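Local coordinates for putative vitamin-B12 independent methionine synthase family protein (Listeria monocytogenes, PDB 1YPX) that may transfer a methyl group from 5-methyltetrahydropteroyltriglutamate to homocysteine without cobalamin, probably with the help of a zinc ion, at residues D10-I15 / G268-Y273; G107-T112 / Q152-D157; Y48-Q53 / K124-D129; L143-D148 / W191-S196. All blocks are in the same frame, centred on the assembly; numbering follows the deposited sequence.

Contact 1 of 4, residues D10-I15 / G268-Y273; sequences DHVGSI and GFFLEY. With PO4 (phosphate ion), chain B.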
# COMPACT_ATOMS: atom_id res chain seq x y z
N ASP A 10 8.97 6.78 6.27
CA ASP A 10 8.46 5.54 5.70
C ASP A 10 8.21 5.80 4.21
O ASP A 10 8.45 6.90 3.73
CB ASP A 10 7.15 5.19 6.41
CG ASP A 10 6.93 3.70 6.53
OD1 ASP A 10 7.19 2.98 5.53
OD2 ASP A 10 6.47 3.25 7.60
N HIS A 11 7.75 4.78 3.48
CA HIS A 11 7.47 4.95 2.06
C HIS A 11 6.38 4.00 1.59
O HIS A 11 6.22 2.91 2.15
CB HIS A 11 8.75 4.77 1.24
CG HIS A 11 9.35 3.40 1.30
ND1 HIS A 11 9.30 2.52 0.25
CD2 HIS A 11 10.06 2.79 2.28
CE1 HIS A 11 9.95 1.42 0.57
NE2 HIS A 11 10.43 1.55 1.80
N VAL A 12 5.63 4.41 0.57
CA VAL A 12 4.53 3.61 0.04
C VAL A 12 4.93 2.17 -0.27
O VAL A 12 4.22 1.23 0.12
CB VAL A 12 3.92 4.28 -1.22
CG1 VAL A 12 2.88 3.35 -1.88
CG2 VAL A 12 3.25 5.58 -0.83
N GLY A 13 6.05 1.99 -0.96
CA GLY A 13 6.49 0.64 -1.28
C GLY A 13 7.08 0.36 -2.65
O GLY A 13 8.15 -0.25 -2.74
N SER A 14 6.43 0.76 -3.74
CA SER A 14 7.01 0.45 -5.05
C SER A 14 8.30 1.21 -5.31
O SER A 14 8.42 2.38 -4.96
CB SER A 14 6.02 0.76 -6.18
OG SER A 14 5.98 2.15 -6.43
N ILE A 15 9.25 0.53 -5.94
CA ILE A 15 10.54 1.12 -6.28
C ILE A 15 10.75 1.00 -7.80
O ILE A 15 10.21 0.09 -8.44
CB ILE A 15 11.71 0.39 -5.53
CG1 ILE A 15 11.74 0.80 -4.05
CG2 ILE A 15 13.04 0.67 -6.21
CD1 ILE A 15 11.92 2.30 -3.81
N GLY A 268 -2.51 3.05 10.16
CA GLY A 268 -1.95 4.26 9.60
C GLY A 268 -2.48 4.43 8.20
O GLY A 268 -2.97 3.48 7.61
N PHE A 269 -2.35 5.65 7.67
CA PHE A 269 -2.82 5.99 6.32
C PHE A 269 -1.75 6.75 5.52
O PHE A 269 -1.22 7.75 6.00
CB PHE A 269 -4.06 6.88 6.40
CG PHE A 269 -5.36 6.14 6.52
CD1 PHE A 269 -5.90 5.47 5.42
CD2 PHE A 269 -6.09 6.16 7.71
CE1 PHE A 269 -7.15 4.84 5.50
CE2 PHE A 269 -7.34 5.53 7.80
CZ PHE A 269 -7.87 4.87 6.69
N PHE A 270 -1.44 6.29 4.32
CA PHE A 270 -0.48 6.99 3.47
C PHE A 270 -1.26 7.88 2.50
O PHE A 270 -1.77 7.41 1.46
CB PHE A 270 0.41 6.02 2.70
CG PHE A 270 1.50 5.41 3.54
CD1 PHE A 270 1.20 4.45 4.51
CD2 PHE A 270 2.83 5.78 3.35
CE1 PHE A 270 2.21 3.86 5.28
CE2 PHE A 270 3.86 5.21 4.10
CZ PHE A 270 3.55 4.24 5.07
N LEU A 271 -1.36 9.16 2.88
CA LEU A 271 -2.07 10.20 2.15
C LEU A 271 -1.11 11.07 1.35
O LEU A 271 -0.16 11.58 1.91
CB LEU A 271 -2.80 11.11 3.14
CG LEU A 271 -3.75 10.41 4.10
CD1 LEU A 271 -4.10 11.31 5.28
CD2 LEU A 271 -4.98 10.03 3.31
N GLU A 272 -1.37 11.25 0.06
CA GLU A 272 -0.47 12.08 -0.75
C GLU A 272 -0.98 13.51 -1.02
O GLU A 272 -2.16 13.73 -1.27
CB GLU A 272 -0.14 11.39 -2.08
CG GLU A 272 -1.31 11.13 -3.01
CD GLU A 272 -0.82 10.79 -4.41
OE1 GLU A 272 -0.12 11.64 -5.00
OE2 GLU A 272 -1.12 9.69 -4.92
N TYR A 273 -0.07 14.48 -0.97
CA TYR A 273 -0.42 15.88 -1.18
C TYR A 273 0.49 16.57 -2.22
O TYR A 273 1.61 16.11 -2.48
CB TYR A 273 -0.33 16.64 0.16
CG TYR A 273 -1.18 16.08 1.30
CD1 TYR A 273 -2.54 16.40 1.42
CD2 TYR A 273 -0.61 15.25 2.27
CE1 TYR A 273 -3.31 15.92 2.50
CE2 TYR A 273 -1.36 14.77 3.34
CZ TYR A 273 -2.71 15.10 3.45
OH TYR A 273 -3.44 14.62 4.52
P PO4 B . -6.47 16.12 4.48
O1 PO4 B . -5.42 16.95 4.97
O2 PO4 B . -6.81 16.40 3.10
O3 PO4 B . -6.01 14.60 4.66
O4 PO4 B . -7.73 16.07 5.31
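Inside the TIM-barrel-like core, F270 of strand 268-272 reaches across to D10, H11 and V12 of the N-terminal loop. F270 points from the strand toward the loop, and with CG anti to its carbonyl carbon (chi1 -77°) the ring turns its CE2-CZ end to D10 and H11. The D10 carboxylate stands at the ring edge, D10 CG 3.7 Å from F270 CZ, with the carboxylate and ring planes almost perpendicular (87°). F270 CE2 lies 3.8 Å from the backbone carbon H11 C, and V12 CG2 approaches F270 CD2 at 4.2 Å. The loop takes a backbone bond from D10 to L330 of strand 328-332, while D10 OD1 and H11 NE2 bond to S60 of strand 60-61. It thus links the two outermost strands of the parallel sheet, consistent with its lying where a TIM-like barrel closes. D10 is gripped at both oxygens: OD1 also accepts from H11 N at 2.8 Å through its anti lone pair, and OD2 pairs with F7 N and Y183 OH. V12 touches H237, whose ND1 is bonded to F270 O; H237, C239 and C334 could form an empty metal site, consistent with the zinc site expected of this family. Past the strand end, Y273 OH donates to PO4 O3 at 2.6 Å, with the phosphorus near the ring plane; K285 NZ also holds this ion, probably a crystallisation component.

Contact 2 of 4, residues G107-T112 / Q152-D157; sequences GPIDFT and QPYLDD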
# COMPACT_ATOMS: atom_id res chain seq x y z
N GLY A 107 -16.25 -17.39 -10.11
CA GLY A 107 -16.54 -18.46 -9.17
C GLY A 107 -16.47 -17.93 -7.77
O GLY A 107 -16.13 -16.77 -7.57
N PRO A 108 -16.77 -18.76 -6.76
CA PRO A 108 -16.74 -18.36 -5.35
C PRO A 108 -15.34 -17.91 -4.88
O PRO A 108 -14.39 -18.68 -4.92
CB PRO A 108 -17.24 -19.62 -4.64
CG PRO A 108 -16.73 -20.72 -5.53
CD PRO A 108 -17.08 -20.19 -6.90
N ILE A 109 -15.25 -16.66 -4.43
CA ILE A 109 -14.00 -16.06 -3.95
C ILE A 109 -13.37 -16.85 -2.80
O ILE A 109 -14.05 -17.20 -1.83
CB ILE A 109 -14.22 -14.60 -3.42
CG1 ILE A 109 -15.00 -13.75 -4.44
CG2 ILE A 109 -12.88 -13.96 -3.11
CD1 ILE A 109 -14.23 -13.45 -5.73
N ASP A 110 -12.07 -17.11 -2.88
CA ASP A 110 -11.41 -17.84 -1.82
C ASP A 110 -9.90 -17.73 -1.88
O ASP A 110 -9.33 -17.30 -2.88
CB ASP A 110 -11.85 -19.30 -1.83
CG ASP A 110 -11.46 -20.04 -0.56
OD1 ASP A 110 -11.35 -19.41 0.50
OD2 ASP A 110 -11.29 -21.28 -0.63
N PHE A 111 -9.25 -18.12 -0.79
CA PHE A 111 -7.80 -18.06 -0.70
C PHE A 111 -7.31 -19.41 -0.19
O PHE A 111 -7.86 -19.96 0.76
CB PHE A 111 -7.39 -16.93 0.25
CG PHE A 111 -5.90 -16.77 0.39
CD1 PHE A 111 -5.12 -17.77 0.97
CD2 PHE A 111 -5.28 -15.60 -0.05
CE1 PHE A 111 -3.74 -17.63 1.11
CE2 PHE A 111 -3.91 -15.45 0.09
CZ PHE A 111 -3.13 -16.47 0.67
N THR A 112 -6.27 -19.94 -0.82
CA THR A 112 -5.71 -21.22 -0.42
C THR A 112 -4.20 -21.19 -0.47
O THR A 112 -3.52 -21.30 0.54
CB THR A 112 -6.19 -22.34 -1.34
OG1 THR A 112 -7.60 -22.52 -1.18
CG2 THR A 112 -5.46 -23.63 -1.03
N GLN A 152 -22.95 -16.14 -10.80
CA GLN A 152 -24.38 -15.91 -10.70
C GLN A 152 -24.81 -15.45 -9.32
O GLN A 152 -25.46 -14.41 -9.18
CB GLN A 152 -25.14 -17.18 -11.09
CG GLN A 152 -25.55 -17.23 -12.55
CD GLN A 152 -24.40 -17.54 -13.51
OE1 GLN A 152 -24.52 -17.32 -14.72
NE2 GLN A 152 -23.29 -18.08 -12.99
N PRO A 153 -24.46 -16.21 -8.28
CA PRO A 153 -24.88 -15.76 -6.96
C PRO A 153 -24.44 -14.36 -6.57
O PRO A 153 -25.28 -13.53 -6.22
CB PRO A 153 -24.36 -16.86 -6.02
CG PRO A 153 -23.24 -17.51 -6.81
CD PRO A 153 -23.76 -17.51 -8.21
N TYR A 154 -23.14 -14.07 -6.64
CA TYR A 154 -22.66 -12.74 -6.27
C TYR A 154 -23.40 -11.71 -7.11
O TYR A 154 -23.64 -10.58 -6.69
CB TYR A 154 -21.15 -12.59 -6.54
CG TYR A 154 -20.25 -13.54 -5.78
CD1 TYR A 154 -20.65 -14.12 -4.57
CD2 TYR A 154 -18.96 -13.81 -6.24
CE1 TYR A 154 -19.78 -14.93 -3.84
CE2 TYR A 154 -18.09 -14.62 -5.51
CZ TYR A 154 -18.50 -15.17 -4.31
OH TYR A 154 -17.60 -15.91 -3.57
N LEU A 155 -23.77 -12.12 -8.32
CA LEU A 155 -24.50 -11.26 -9.22
C LEU A 155 -25.92 -11.02 -8.74
O LEU A 155 -26.52 -9.99 -9.07
CB LEU A 155 -24.51 -11.89 -10.61
CG LEU A 155 -24.41 -10.95 -11.80
CD1 LEU A 155 -23.30 -9.92 -11.61
CD2 LEU A 155 -24.17 -11.81 -13.03
N ASP A 156 -26.45 -11.96 -7.96
CA ASP A 156 -27.83 -11.87 -7.43
C ASP A 156 -27.88 -11.27 -6.03
O ASP A 156 -28.82 -10.54 -5.68
CB ASP A 156 -28.48 -13.25 -7.38
CG ASP A 156 -28.68 -13.86 -8.76
OD1 ASP A 156 -28.82 -13.09 -9.74
OD2 ASP A 156 -28.70 -15.10 -8.86
N ASP A 157 -26.89 -11.59 -5.22
CA ASP A 157 -26.82 -11.08 -3.87
C ASP A 157 -25.44 -10.47 -3.64
O ASP A 157 -24.43 -11.17 -3.62
CB ASP A 157 -27.10 -12.19 -2.88
CG ASP A 157 -27.18 -11.69 -1.47
OD1 ASP A 157 -27.87 -10.67 -1.24
OD2 ASP A 157 -26.56 -12.31 -0.58
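Y154 projects from the short helix 152-156 and brings its phenol oxygen against the backbone of P108 and I109. The firm part of the contact is concentrated at this end of one side chain. I109 N donates a hydrogen bond to Y154 OH (2.6 Å, N-H...O angle 142°), arriving at the ring edge and near its plane. Y154 OH is also bonded to D164 OD1 of helix 158-178, so two partners hold the oxygen and limit how the ring can turn. Beside the bond, I109 CG1 lies 3.4 Å from Y154 CE2; this branch sits anti to the carbonyl carbon of I109 (chi1 -50°), which sets it across the phenol at a slant. The carbonyl G107 O is 3.6 Å from the same Y154 CE2. Y151 meets the Y154 ring edge-to-face and F161 packs with its plane at about 55°, so the phenol is buried.

The outer side is much looser. P108 is exposed; its ring touches the tyrosine through P108 CB, 3.9 Å from Y154 OH, while its CA lies nearer the same oxygen. Q152 and D156 are exposed and take no part, and D110 turns instead to a salt bridge with K171 of helix 158-178. D157 leaves the short helix and sits at the N-cap of helix 158-178, its OD2 making a weak bond to K160 N. The chain turns a corner at G107, between strand 103-106 of the small mixed sheet and strand 108-110. The arrangement is a tyrosine hydroxyl bonded to the main chain just past a strand corner, joining two parts of this peripheral excursion from the barrel.

Contact 3 of 4, residues Y48-Q53 / K124-D129; sequences YIVEKQ and KEAVGD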
# COMPACT_ATOMS: atom_id res chain seq x y z
N TYR A 48 19.24 -6.41 -4.42
CA TYR A 48 19.95 -5.16 -4.63
C TYR A 48 19.17 -3.96 -4.07
O TYR A 48 19.76 -3.08 -3.43
CB TYR A 48 20.25 -4.99 -6.12
CG TYR A 48 20.75 -3.61 -6.46
CD1 TYR A 48 19.93 -2.70 -7.11
CD2 TYR A 48 22.03 -3.19 -6.06
CE1 TYR A 48 20.34 -1.40 -7.35
CE2 TYR A 48 22.45 -1.89 -6.30
CZ TYR A 48 21.59 -1.00 -6.94
OH TYR A 48 21.98 0.30 -7.16
N ILE A 49 17.86 -3.91 -4.30
CA ILE A 49 17.05 -2.79 -3.79
C ILE A 49 16.82 -2.89 -2.27
O ILE A 49 16.56 -1.88 -1.61
CB ILE A 49 15.64 -2.67 -4.51
CG1 ILE A 49 14.74 -3.86 -4.17
CG2 ILE A 49 15.84 -2.55 -6.03
CD1 ILE A 49 13.33 -3.74 -4.72
N VAL A 50 16.90 -4.11 -1.73
CA VAL A 50 16.73 -4.32 -0.30
C VAL A 50 17.84 -3.58 0.44
O VAL A 50 17.58 -2.83 1.37
CB VAL A 50 16.79 -5.81 0.09
CG1 VAL A 50 16.85 -5.96 1.61
CG2 VAL A 50 15.58 -6.54 -0.45
N GLU A 51 19.09 -3.79 0.02
CA GLU A 51 20.21 -3.13 0.67
C GLU A 51 20.13 -1.61 0.51
O GLU A 51 20.37 -0.87 1.48
CB GLU A 51 21.56 -3.63 0.14
CG GLU A 51 22.33 -4.55 1.14
CD GLU A 51 22.56 -3.91 2.51
OE1 GLU A 51 21.58 -3.68 3.25
OE2 GLU A 51 23.74 -3.65 2.87
N LYS A 52 19.79 -1.15 -0.69
CA LYS A 52 19.69 0.28 -0.95
C LYS A 52 18.70 1.01 -0.04
O LYS A 52 18.95 2.15 0.38
CB LYS A 52 19.35 0.52 -2.43
CG LYS A 52 20.46 0.05 -3.37
CD LYS A 52 21.81 0.76 -3.08
CE LYS A 52 23.02 -0.05 -3.57
NZ LYS A 52 24.39 0.57 -3.37
N GLN A 53 17.58 0.36 0.28
CA GLN A 53 16.59 0.97 1.16
C GLN A 53 17.22 1.09 2.55
O GLN A 53 16.90 1.98 3.34
CB GLN A 53 15.31 0.12 1.22
CG GLN A 53 14.55 -0.05 -0.09
CD GLN A 53 13.26 -0.88 0.06
OE1 GLN A 53 12.36 -0.55 0.84
NE2 GLN A 53 13.18 -1.96 -0.71
N LYS A 124 11.43 -11.18 3.36
CA LYS A 124 11.72 -11.25 4.78
C LYS A 124 13.14 -11.75 5.00
O LYS A 124 13.85 -11.25 5.86
CB LYS A 124 10.73 -12.20 5.46
CG LYS A 124 11.05 -12.47 6.91
CD LYS A 124 10.07 -11.79 7.80
CE LYS A 124 10.36 -12.12 9.24
NZ LYS A 124 9.55 -11.23 10.14
N GLU A 125 13.53 -12.74 4.21
CA GLU A 125 14.87 -13.31 4.29
C GLU A 125 15.94 -12.23 4.13
O GLU A 125 16.83 -12.11 4.97
CB GLU A 125 15.06 -14.37 3.21
CG GLU A 125 16.52 -14.77 3.01
CD GLU A 125 16.89 -14.98 1.54
OE1 GLU A 125 16.59 -14.08 0.71
OE2 GLU A 125 17.51 -16.03 1.22
N ALA A 126 15.83 -11.45 3.06
CA ALA A 126 16.80 -10.40 2.76
C ALA A 126 16.79 -9.19 3.68
O ALA A 126 17.79 -8.49 3.79
CB ALA A 126 16.61 -9.95 1.34
N VAL A 127 15.66 -8.93 4.34
CA VAL A 127 15.54 -7.78 5.21
C VAL A 127 16.32 -7.92 6.51
O VAL A 127 17.02 -6.99 6.92
CB VAL A 127 14.08 -7.50 5.55
CG1 VAL A 127 13.99 -6.34 6.53
CG2 VAL A 127 13.31 -7.19 4.27
N GLY A 128 16.19 -9.07 7.14
CA GLY A 128 16.89 -9.31 8.39
C GLY A 128 16.04 -9.00 9.61
O GLY A 128 14.84 -8.79 9.51
N ASP A 129 16.68 -8.97 10.77
CA ASP A 129 15.97 -8.71 12.01
C ASP A 129 16.16 -7.29 12.48
O ASP A 129 15.55 -6.89 13.47
CB ASP A 129 16.45 -9.67 13.09
CG ASP A 129 17.97 -9.64 13.29
OD1 ASP A 129 18.46 -10.41 14.16
OD2 ASP A 129 18.66 -8.85 12.59
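Two helices come close at V50 and V127, whose CA atoms are 6.6 Å apart. Residues 48-53 belong to the long helix 35-56, which runs on at both ends, whereas residues 124-127 are the last turn of helix 116-127. That helix stops at G128, the first residue to leave helical geometry and one with positive phi (95°), a conformation well suited to glycine. At this separation the contact is carried mainly by one side chain.

V50 is that side chain. Both of its methyl groups meet A126: V50 CG1, placed anti to the backbone N (chi1 170°), comes 3.5 Å from the carbonyl oxygen A126 O, while V50 CG2 meets the methyl carbon A126 CB at 4.0 Å. V50 CG1 is also 4.0 Å from A126 CB, so both branches share the same small partner. The CB of V127 points away from helix 35-56, and it is the backbone nitrogen V127 N, 4.2 Å from V50 CG1, that faces the valine. No hydrogen bond passes between the two segments. One turn further on, K54 NZ of helix 35-56 makes weak hydrogen bonds to A126 O and V127 O at the carbonyl end of the shorter helix.

Beneath the pair, V50 and V127 both rest on I61 of strand 60-61, an outermost strand of the parallel sheet. Y48 and K52, on another face of helix 35-56, pack against W351 of helix 347-364.

Contact 4 of 4, residues L143-D148 / W191-S196; sequences LHYRGD and WSYLCS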
# COMPACT_ATOMS: atom_id res chain seq x y z
N LEU A 143 -11.18 -5.04 -5.77
CA LEU A 143 -11.74 -6.13 -6.57
C LEU A 143 -13.19 -5.83 -6.90
O LEU A 143 -13.65 -6.09 -8.01
CB LEU A 143 -11.68 -7.46 -5.81
CG LEU A 143 -12.24 -8.68 -6.54
CD1 LEU A 143 -11.59 -8.80 -7.89
CD2 LEU A 143 -12.00 -9.93 -5.73
N HIS A 144 -13.89 -5.29 -5.92
CA HIS A 144 -15.29 -4.94 -6.08
C HIS A 144 -15.47 -4.01 -7.27
O HIS A 144 -16.32 -4.24 -8.13
CB HIS A 144 -15.80 -4.27 -4.81
CG HIS A 144 -17.21 -3.77 -4.90
ND1 HIS A 144 -17.54 -2.61 -5.58
CD2 HIS A 144 -18.36 -4.24 -4.38
CE1 HIS A 144 -18.84 -2.40 -5.46
NE2 HIS A 144 -19.36 -3.37 -4.74
N TYR A 145 -14.64 -2.97 -7.34
CA TYR A 145 -14.73 -2.01 -8.42
C TYR A 145 -14.17 -2.52 -9.74
O TYR A 145 -14.92 -2.91 -10.63
CB TYR A 145 -14.04 -0.70 -8.04
CG TYR A 145 -14.04 0.34 -9.15
CD1 TYR A 145 -15.21 0.62 -9.88
CD2 TYR A 145 -12.89 1.06 -9.46
CE1 TYR A 145 -15.23 1.59 -10.89
CE2 TYR A 145 -12.89 2.03 -10.48
CZ TYR A 145 -14.06 2.29 -11.18
OH TYR A 145 -14.06 3.25 -12.17
N ARG A 146 -12.85 -2.50 -9.86
CA ARG A 146 -12.17 -2.93 -11.08
C ARG A 146 -12.48 -4.37 -11.51
O ARG A 146 -11.98 -4.83 -12.54
CB ARG A 146 -10.66 -2.73 -10.94
CG ARG A 146 -10.21 -1.27 -10.93
CD ARG A 146 -9.19 -0.99 -12.04
NE ARG A 146 -9.77 -1.11 -13.38
CZ ARG A 146 -10.67 -0.27 -13.89
NH1 ARG A 146 -11.10 0.76 -13.18
NH2 ARG A 146 -11.15 -0.48 -15.11
N GLY A 147 -13.30 -5.06 -10.73
CA GLY A 147 -13.65 -6.43 -11.06
C GLY A 147 -15.04 -6.62 -11.64
O GLY A 147 -16.04 -6.12 -11.10
N ASP A 148 -15.12 -7.37 -12.73
CA ASP A 148 -16.39 -7.63 -13.40
C ASP A 148 -17.03 -8.90 -12.85
O ASP A 148 -16.59 -10.00 -13.15
CB ASP A 148 -16.17 -7.76 -14.91
CG ASP A 148 -15.44 -6.56 -15.48
OD1 ASP A 148 -16.02 -5.45 -15.50
OD2 ASP A 148 -14.28 -6.73 -15.91
N TRP A 191 -11.11 5.13 -3.63
CA TRP A 191 -11.70 6.28 -2.96
C TRP A 191 -11.46 7.58 -3.71
O TRP A 191 -12.29 8.48 -3.67
CB TRP A 191 -11.15 6.40 -1.54
CG TRP A 191 -11.28 5.14 -0.73
CD1 TRP A 191 -10.47 4.06 -0.77
CD2 TRP A 191 -12.30 4.85 0.24
NE1 TRP A 191 -10.91 3.10 0.10
CE2 TRP A 191 -12.03 3.56 0.74
CE3 TRP A 191 -13.41 5.55 0.73
CZ2 TRP A 191 -12.84 2.95 1.71
CZ3 TRP A 191 -14.20 4.94 1.68
CH2 TRP A 191 -13.91 3.65 2.17
N SER A 192 -10.33 7.69 -4.41
CA SER A 192 -10.03 8.90 -5.15
C SER A 192 -11.11 9.19 -6.19
O SER A 192 -11.45 10.35 -6.45
CB SER A 192 -8.66 8.80 -5.84
OG SER A 192 -8.66 7.86 -6.89
N TYR A 193 -11.66 8.13 -6.79
CA TYR A 193 -12.69 8.29 -7.80
C TYR A 193 -13.89 9.09 -7.32
O TYR A 193 -14.34 10.02 -7.99
CB TYR A 193 -13.15 6.93 -8.30
CG TYR A 193 -12.14 6.24 -9.18
CD1 TYR A 193 -11.07 5.54 -8.63
CD2 TYR A 193 -12.25 6.29 -10.57
CE1 TYR A 193 -10.13 4.91 -9.44
CE2 TYR A 193 -11.33 5.66 -11.39
CZ TYR A 193 -10.27 4.97 -10.82
OH TYR A 193 -9.36 4.32 -11.63
N LEU A 194 -14.43 8.73 -6.15
CA LEU A 194 -15.57 9.45 -5.61
C LEU A 194 -15.13 10.66 -4.78
O LEU A 194 -15.63 10.89 -3.69
CB LEU A 194 -16.43 8.51 -4.74
CG LEU A 194 -15.79 7.74 -3.58
CD1 LEU A 194 -16.87 7.21 -2.66
CD2 LEU A 194 -14.94 6.60 -4.11
N CYS A 195 -14.18 11.43 -5.33
CA CYS A 195 -13.66 12.62 -4.66
C CYS A 195 -14.04 13.92 -5.36
O CYS A 195 -14.01 14.99 -4.74
CB CYS A 195 -12.13 12.55 -4.55
SG CYS A 195 -11.47 11.40 -3.32
N SER A 196 -14.38 13.83 -6.64
CA SER A 196 -14.75 15.00 -7.43
C SER A 196 -15.43 14.63 -8.74
O SER A 196 -15.78 13.46 -8.96
CB SER A 196 -13.51 15.84 -7.72
OG SER A 196 -12.52 15.08 -8.39
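Y145 and Y193 form a T-shaped aromatic pair at the protein surface. The edge of Y145 points at the face of Y193, with CE2 of Y145 3.9 Å above the Y193 ring plane and over its centre. The ring centroids are 5.2 Å apart and the planes meet at 64°, tilted from a strict perpendicular. The phenol rings bridge a wide backbone gap, the CA atoms of Y145 and W191, the nearest across the contact, being 10.4 Å apart; Y145 extends into it with CG anti to its backbone N (chi1 178°).

Apolar and van der Waals contacts accompany the stack. Y145 CE2 is 4.0 Å from Y193 CZ, and the hydroxyl oxygen Y145 OH rests against the ring carbon Y193 CE2 at 3.7 Å.

Of polar interactions there is little to record. No hydrogen bond joins the two segments; R146 NH1 comes no nearer than 4.3 Å to Y193 OH, which lies oblique to the guanidinium plane.

Helices 141-146 and 190-193 follow strands 132-138 and 183-188, neighbours in the parallel sheet, so the pair bridges two consecutive excursions beyond the C-terminal strand ends, the side on which TIM barrels carry their active sites. Helix 213-224 lies alongside, with Y217 touching Y145 and meeting H144 edge-to-face. L143 packs on helix 158-178, and W191 on M236 and I238 of strand 233-238.

All four contacts lie in the one catalytic domain, a TIM-barrel-like fold with a parallel sheet. Contact 1 is in the interior, joining the first loop to a late strand, and its long chain span encloses the other three. Contact 3 is about 18 Å from it, centre to centre, on the helical exterior; H11 and Q53 link the two. Contacts 2 and 4 lie on the same side of the chain's centre, contact 4 opposite contact 3; their centres are about 19 Å apart, and they meet where I109 packs on L143. Their segments alternate along the chain, strand 147-149 leading directly into helix 152-156. Core, helical coat and peripheral excursions are thus tied by contacts between segments distant in sequence.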